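Local coordinates for protein 6-phosphogluconolactonase (Thermotoga maritima, PDB 1VL1) that hydrolyses 6-phosphogluconolactone to 6-phosphogluconate, the second step of the oxidative stage of the pentose phosphate pathway, at residues L40-A52 with S133-M145. Numbering follows the deposited sequence.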
loop_
_atom_site.group_PDB
_atom_site.type_symbol
_atom_site.label_atom_id
_atom_site.label_comp_id
_atom_site.label_asym_id
_atom_site.label_seq_id
_atom_site.Cartn_x
_atom_site.Cartn_y
_atom_site.Cartn_z
ATOM N N LEU A 40 -7.950 -15.128 5.361
ATOM C CA LEU A 40 -6.512 -15.383 5.364
ATOM C C LEU A 40 -6.136 -15.996 6.705
ATOM O O LEU A 40 -5.453 -17.007 6.761
ATOM C CB LEU A 40 -5.725 -14.106 5.030
ATOM C CG LEU A 40 -5.762 -13.687 3.537
ATOM C CD1 LEU A 40 -5.324 -12.277 3.354
ATOM C CD2 LEU A 40 -4.882 -14.604 2.732
ATOM N N LEU A 41 -6.677 -15.427 7.778
ATOM C CA LEU A 41 -6.399 -15.921 9.133
ATOM C C LEU A 41 -6.985 -17.283 9.468
ATOM O O LEU A 41 -6.537 -17.922 10.417
ATOM C CB LEU A 41 -6.810 -14.857 10.165
ATOM C CG LEU A 41 -6.020 -13.541 10.137
ATOM C CD1 LEU A 41 -6.819 -12.465 10.828
ATOM C CD2 LEU A 41 -4.640 -13.699 10.795
ATOM N N GLU A 42 -7.973 -17.774 8.714
ATOM C CA GLU A 42 -8.440 -19.147 8.896
ATOM C C GLU A 42 -7.395 -20.131 8.384
ATOM O O GLU A 42 -7.320 -21.260 8.856
ATOM C CB GLU A 42 -9.758 -19.389 8.158
ATOM C CG GLU A 42 -10.897 -18.535 8.679
ATOM C CD GLU A 42 -12.198 -18.797 7.949
ATOM O OE1 GLU A 42 -12.254 -18.533 6.724
ATOM O OE2 GLU A 42 -13.157 -19.264 8.601
ATOM N N GLU A 43 -6.609 -19.685 7.411
ATOM C CA GLU A 43 -5.653 -20.516 6.693
ATOM C C GLU A 43 -4.237 -20.467 7.270
ATOM O O GLU A 43 -3.494 -21.451 7.177
ATOM C CB GLU A 43 -5.552 -20.005 5.253
ATOM C CG GLU A 43 -6.810 -20.121 4.423
ATOM C CD GLU A 43 -6.685 -19.371 3.108
ATOM O OE1 GLU A 43 -5.658 -18.686 2.884
ATOM O OE2 GLU A 43 -7.615 -19.461 2.284
ATOM N N LYS A 44 -3.859 -19.307 7.820
ATOM C CA LYS A 44 -2.478 -19.002 8.179
ATOM C C LYS A 44 -2.382 -18.357 9.537
ATOM O O LYS A 44 -3.178 -17.498 9.877
ATOM C CB LYS A 44 -1.927 -17.940 7.251
ATOM C CG LYS A 44 -1.797 -18.294 5.811
ATOM C CD LYS A 44 -1.234 -17.084 5.049
ATOM C CE LYS A 44 0.306 -16.940 5.317
ATOM N NZ LYS A 44 0.881 -15.582 5.333
ATOM N N ASP A 45 -1.334 -18.685 10.260
ATOM C CA ASP A 45 -1.119 -18.163 11.600
ATOM C C ASP A 45 -0.821 -16.676 11.536
ATOM O O ASP A 45 -1.342 -15.918 12.347
ATOM C CB ASP A 45 0.030 -18.951 12.236
ATOM C CG ASP A 45 0.560 -18.357 13.551
ATOM O OD1 ASP A 45 -0.206 -17.712 14.316
ATOM O OD2 ASP A 45 1.759 -18.543 13.915
ATOM N N LYS A 46 0.007 -16.262 10.584
ATOM C CA LYS A 46 0.385 -14.850 10.451
ATOM C C LYS A 46 0.055 -14.379 9.048
ATOM O O LYS A 46 0.224 -15.129 8.085
ATOM C CB LYS A 46 1.878 -14.659 10.680
ATOM C CG LYS A 46 2.371 -15.330 11.938
ATOM C CD LYS A 46 3.826 -14.943 12.251
ATOM C CE LYS A 46 4.820 -15.629 11.306
ATOM N NZ LYS A 46 6.270 -15.463 11.668
ATOM N N ILE A 47 -0.401 -13.155 8.934
ATOM C CA ILE A 47 -0.609 -12.592 7.609
ATOM C C ILE A 47 0.209 -11.317 7.450
ATOM O O ILE A 47 0.523 -10.633 8.459
ATOM C CB ILE A 47 -2.115 -12.398 7.275
ATOM C CG1 ILE A 47 -2.768 -11.342 8.186
ATOM C CG2 ILE A 47 -2.870 -13.719 7.413
ATOM C CD1 ILE A 47 -4.078 -10.770 7.621
ATOM N N PHE A 48 0.530 -10.982 6.188
ATOM C CA PHE A 48 1.414 -9.887 5.884
ATOM C C PHE A 48 0.721 -8.955 4.918
ATOM O O PHE A 48 0.297 -9.388 3.815
ATOM C CB PHE A 48 2.739 -10.381 5.316
ATOM C CG PHE A 48 3.410 -11.313 6.241
ATOM C CD1 PHE A 48 3.057 -12.665 6.222
ATOM C CD2 PHE A 48 4.265 -10.861 7.226
ATOM C CE1 PHE A 48 3.587 -13.554 7.123
ATOM C CE2 PHE A 48 4.825 -11.779 8.163
ATOM C CZ PHE A 48 4.483 -13.108 8.095
ATOM N N VAL A 49 0.558 -7.722 5.372
ATOM C CA VAL A 49 -0.238 -6.693 4.680
ATOM C C VAL A 49 0.577 -5.428 4.364
ATOM O O VAL A 49 1.136 -4.808 5.241
ATOM C CB VAL A 49 -1.507 -6.328 5.485
ATOM C CG1 VAL A 49 -2.390 -5.392 4.695
ATOM C CG2 VAL A 49 -2.257 -7.599 5.941
ATOM N N VAL A 50 0.609 -5.038 3.074
ATOM C CA VAL A 50 1.254 -3.819 2.580
ATOM C C VAL A 50 0.201 -2.702 2.539
ATOM O O VAL A 50 -0.939 -2.950 2.094
ATOM C CB VAL A 50 1.810 -3.979 1.172
ATOM C CG1 VAL A 50 2.264 -2.620 0.605
ATOM C CG2 VAL A 50 2.951 -4.947 1.173
ATOM N N LEU A 51 0.555 -1.532 3.077
ATOM C CA LEU A 51 -0.349 -0.367 3.123
ATOM C C LEU A 51 0.256 0.853 2.430
ATOM O O LEU A 51 1.368 1.262 2.765
ATOM C CB LEU A 51 -0.597 0.034 4.560
ATOM C CG LEU A 51 -1.145 -1.002 5.500
ATOM C CD1 LEU A 51 -1.258 -0.435 6.946
ATOM C CD2 LEU A 51 -2.460 -1.584 5.006
ATOM N N ALA A 52 -0.511 1.465 1.516
ATOM C CA ALA A 52 -0.214 2.776 0.983
ATOM C C ALA A 52 -0.729 3.827 1.954
ATOM O O ALA A 52 -1.717 3.618 2.687
ATOM C CB ALA A 52 -0.850 2.971 -0.340
ATOM N N SER A 133 13.215 -10.712 5.994
ATOM C CA SER A 133 13.200 -11.439 7.223
ATOM C C SER A 133 11.768 -11.843 7.652
ATOM O O SER A 133 11.551 -12.940 8.231
ATOM C CB SER A 133 13.819 -10.557 8.300
ATOM O OG SER A 133 13.948 -11.307 9.472
ATOM N N ALA A 134 10.821 -10.986 7.356
ATOM C CA ALA A 134 9.420 -11.229 7.775
ATOM C C ALA A 134 8.712 -12.270 6.914
ATOM O O ALA A 134 8.041 -13.170 7.435
ATOM C CB ALA A 134 8.651 -9.945 7.771
ATOM N N THR A 135 8.867 -12.161 5.610
ATOM C CA THR A 135 8.116 -13.017 4.697
ATOM C C THR A 135 8.718 -13.019 3.293
ATOM O O THR A 135 9.383 -12.061 2.919
ATOM C CB THR A 135 6.636 -12.458 4.619
ATOM O OG1 THR A 135 5.848 -13.318 3.792
ATOM C CG2 THR A 135 6.566 -11.081 3.954
ATOM N N ASP A 136 8.441 -14.058 2.496
ATOM C CA ASP A 136 8.781 -14.021 1.052
ATOM C C ASP A 136 7.595 -13.647 0.156
ATOM O O ASP A 136 7.708 -13.567 -1.098
ATOM C CB ASP A 136 9.380 -15.345 0.575
ATOM C CG ASP A 136 8.509 -16.545 0.879
ATOM O OD1 ASP A 136 7.375 -16.444 1.402
ATOM O OD2 ASP A 136 8.973 -17.699 0.617
ATOM N N GLN A 137 6.451 -13.380 0.798
ATOM C CA GLN A 137 5.190 -13.192 0.098
ATOM C C GLN A 137 4.246 -12.343 0.934
ATOM O O GLN A 137 3.953 -12.707 2.051
ATOM C CB GLN A 137 4.537 -14.567 -0.150
ATOM C CG GLN A 137 3.295 -14.552 -0.994
ATOM C CD GLN A 137 2.836 -15.948 -1.379
ATOM O OE1 GLN A 137 3.081 -16.401 -2.510
ATOM N NE2 GLN A 137 2.171 -16.638 -0.446
ATOM N N PHE A 138 3.755 -11.229 0.394
ATOM C CA PHE A 138 2.666 -10.512 1.044
ATOM C C PHE A 138 1.350 -11.210 0.719
ATOM O O PHE A 138 1.162 -11.771 -0.384
ATOM C CB PHE A 138 2.616 -9.071 0.587
ATOM C CG PHE A 138 3.869 -8.306 0.813
ATOM C CD1 PHE A 138 4.323 -8.060 2.107
ATOM C CD2 PHE A 138 4.572 -7.776 -0.236
ATOM C CE1 PHE A 138 5.488 -7.334 2.323
ATOM C CE2 PHE A 138 5.720 -7.007 -0.029
ATOM C CZ PHE A 138 6.191 -6.807 1.248
ATOM N N ASP A 139 0.449 -11.194 1.672
ATOM C CA ASP A 139 -0.902 -11.746 1.483
ATOM C C ASP A 139 -1.820 -10.711 0.819
ATOM O O ASP A 139 -2.623 -11.048 -0.054
ATOM C CB ASP A 139 -1.479 -12.159 2.842
ATOM C CG ASP A 139 -0.763 -13.319 3.422
ATOM O OD1 ASP A 139 -0.758 -14.433 2.820
ATOM O OD2 ASP A 139 -0.133 -13.210 4.489
ATOM N N LEU A 140 -1.641 -9.455 1.191
ATOM C CA LEU A 140 -2.550 -8.417 0.774
ATOM C C LEU A 140 -1.836 -7.107 0.646
ATOM O O LEU A 140 -1.033 -6.791 1.511
ATOM C CB LEU A 140 -3.597 -8.321 1.840
ATOM C CG LEU A 140 -4.777 -7.387 1.704
ATOM C CD1 LEU A 140 -5.522 -7.670 0.426
ATOM C CD2 LEU A 140 -5.724 -7.605 2.837
ATOM N N ALA A 141 -2.089 -6.360 -0.437
ATOM C CA ALA A 141 -1.560 -5.039 -0.593
ATOM C C ALA A 141 -2.761 -4.110 -0.791
ATOM O O ALA A 141 -3.608 -4.380 -1.611
ATOM C CB ALA A 141 -0.613 -4.943 -1.761
ATOM N N ILE A 142 -2.850 -3.087 0.021
ATOM C CA ILE A 142 -3.912 -2.060 -0.051
ATOM C C ILE A 142 -3.270 -0.778 -0.548
ATOM O O ILE A 142 -2.502 -0.069 0.177
ATOM C CB ILE A 142 -4.628 -1.857 1.327
ATOM C CG1 ILE A 142 -5.132 -3.178 1.887
ATOM C CG2 ILE A 142 -5.784 -0.861 1.191
ATOM C CD1 ILE A 142 -5.619 -3.144 3.315
ATOM N N LEU A 143 -3.554 -0.473 -1.809
ATOM C CA LEU A 143 -2.847 0.562 -2.511
ATOM C C LEU A 143 -3.761 1.634 -3.009
ATOM O O LEU A 143 -4.970 1.366 -3.236
ATOM C CB LEU A 143 -2.129 -0.060 -3.713
ATOM C CG LEU A 143 -1.119 -1.141 -3.369
ATOM C CD1 LEU A 143 -0.501 -1.727 -4.669
ATOM C CD2 LEU A 143 -0.038 -0.608 -2.421
ATOM N N GLY A 144 -3.244 2.859 -3.080
ATOM C CA GLY A 144 -3.871 3.957 -3.828
ATOM C C GLY A 144 -3.285 4.132 -5.209
ATOM O O GLY A 144 -2.358 3.421 -5.604
ATOM N N MET A 145 -3.828 5.066 -5.956
ATOM C CA MET A 145 -3.226 5.464 -7.224
ATOM C C MET A 145 -3.424 6.943 -7.363
ATOM O O MET A 145 -4.472 7.446 -7.059
ATOM C CB MET A 145 -3.943 4.767 -8.380
ATOM C CG MET A 145 -3.461 5.203 -9.734
ATOM S SD MET A 145 -4.392 4.534 -11.130
ATOM C CE MET A 145 -5.810 5.575 -11.005
HETATM O O HOH W 1 1.705 -15.284 2.246
HETATM O O HOH W 2 7.231 -13.331 10.255
#
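Thr135 lies over one face of the Phe48 ring, its CB 3.7 Å from the ring centroid in a CH-pi contact, while Asp139 OD2 and Lys44 NZ sit at the ring edge. The Phe138 ring likewise takes Val50 CG2 on one face, only 3.3 Å from its centroid and 5° off the normal; CG2 reaches it because it stands anti to the carbonyl carbon of Val50. His75 also meets the Phe48 ring, and Phe77 packs edge-to-face with Phe138. Asp139 is a worked example of a side chain extending a backbone ladder: its OD2 takes Phe48 N on the anti lone pair at 2.9 Å and Lys44 NZ on the syn lone pair at 2.7 Å, a salt bridge. A water accepting from Lys44 NZ donates to OD1. Lys44 NZ also donates to Lys46 O; an alanine here would probably leave the buried carboxylate without its countercharge. Phe48 O accepts from Asp139 N and Leu140 N, and the parallel ladder continues to Ala52 N. Leu51 and Ile142 pack side by side on the opposite sheet face from Val50 and Ala141. Strands 47-51 and 140-143, entered from helices 25-43 and 120-134, are neighbours in the family's Rossmann-like alpha/beta sheet, flanked by strands 74-82 and 192-198 respectively, with helix 92-101 against Leu51.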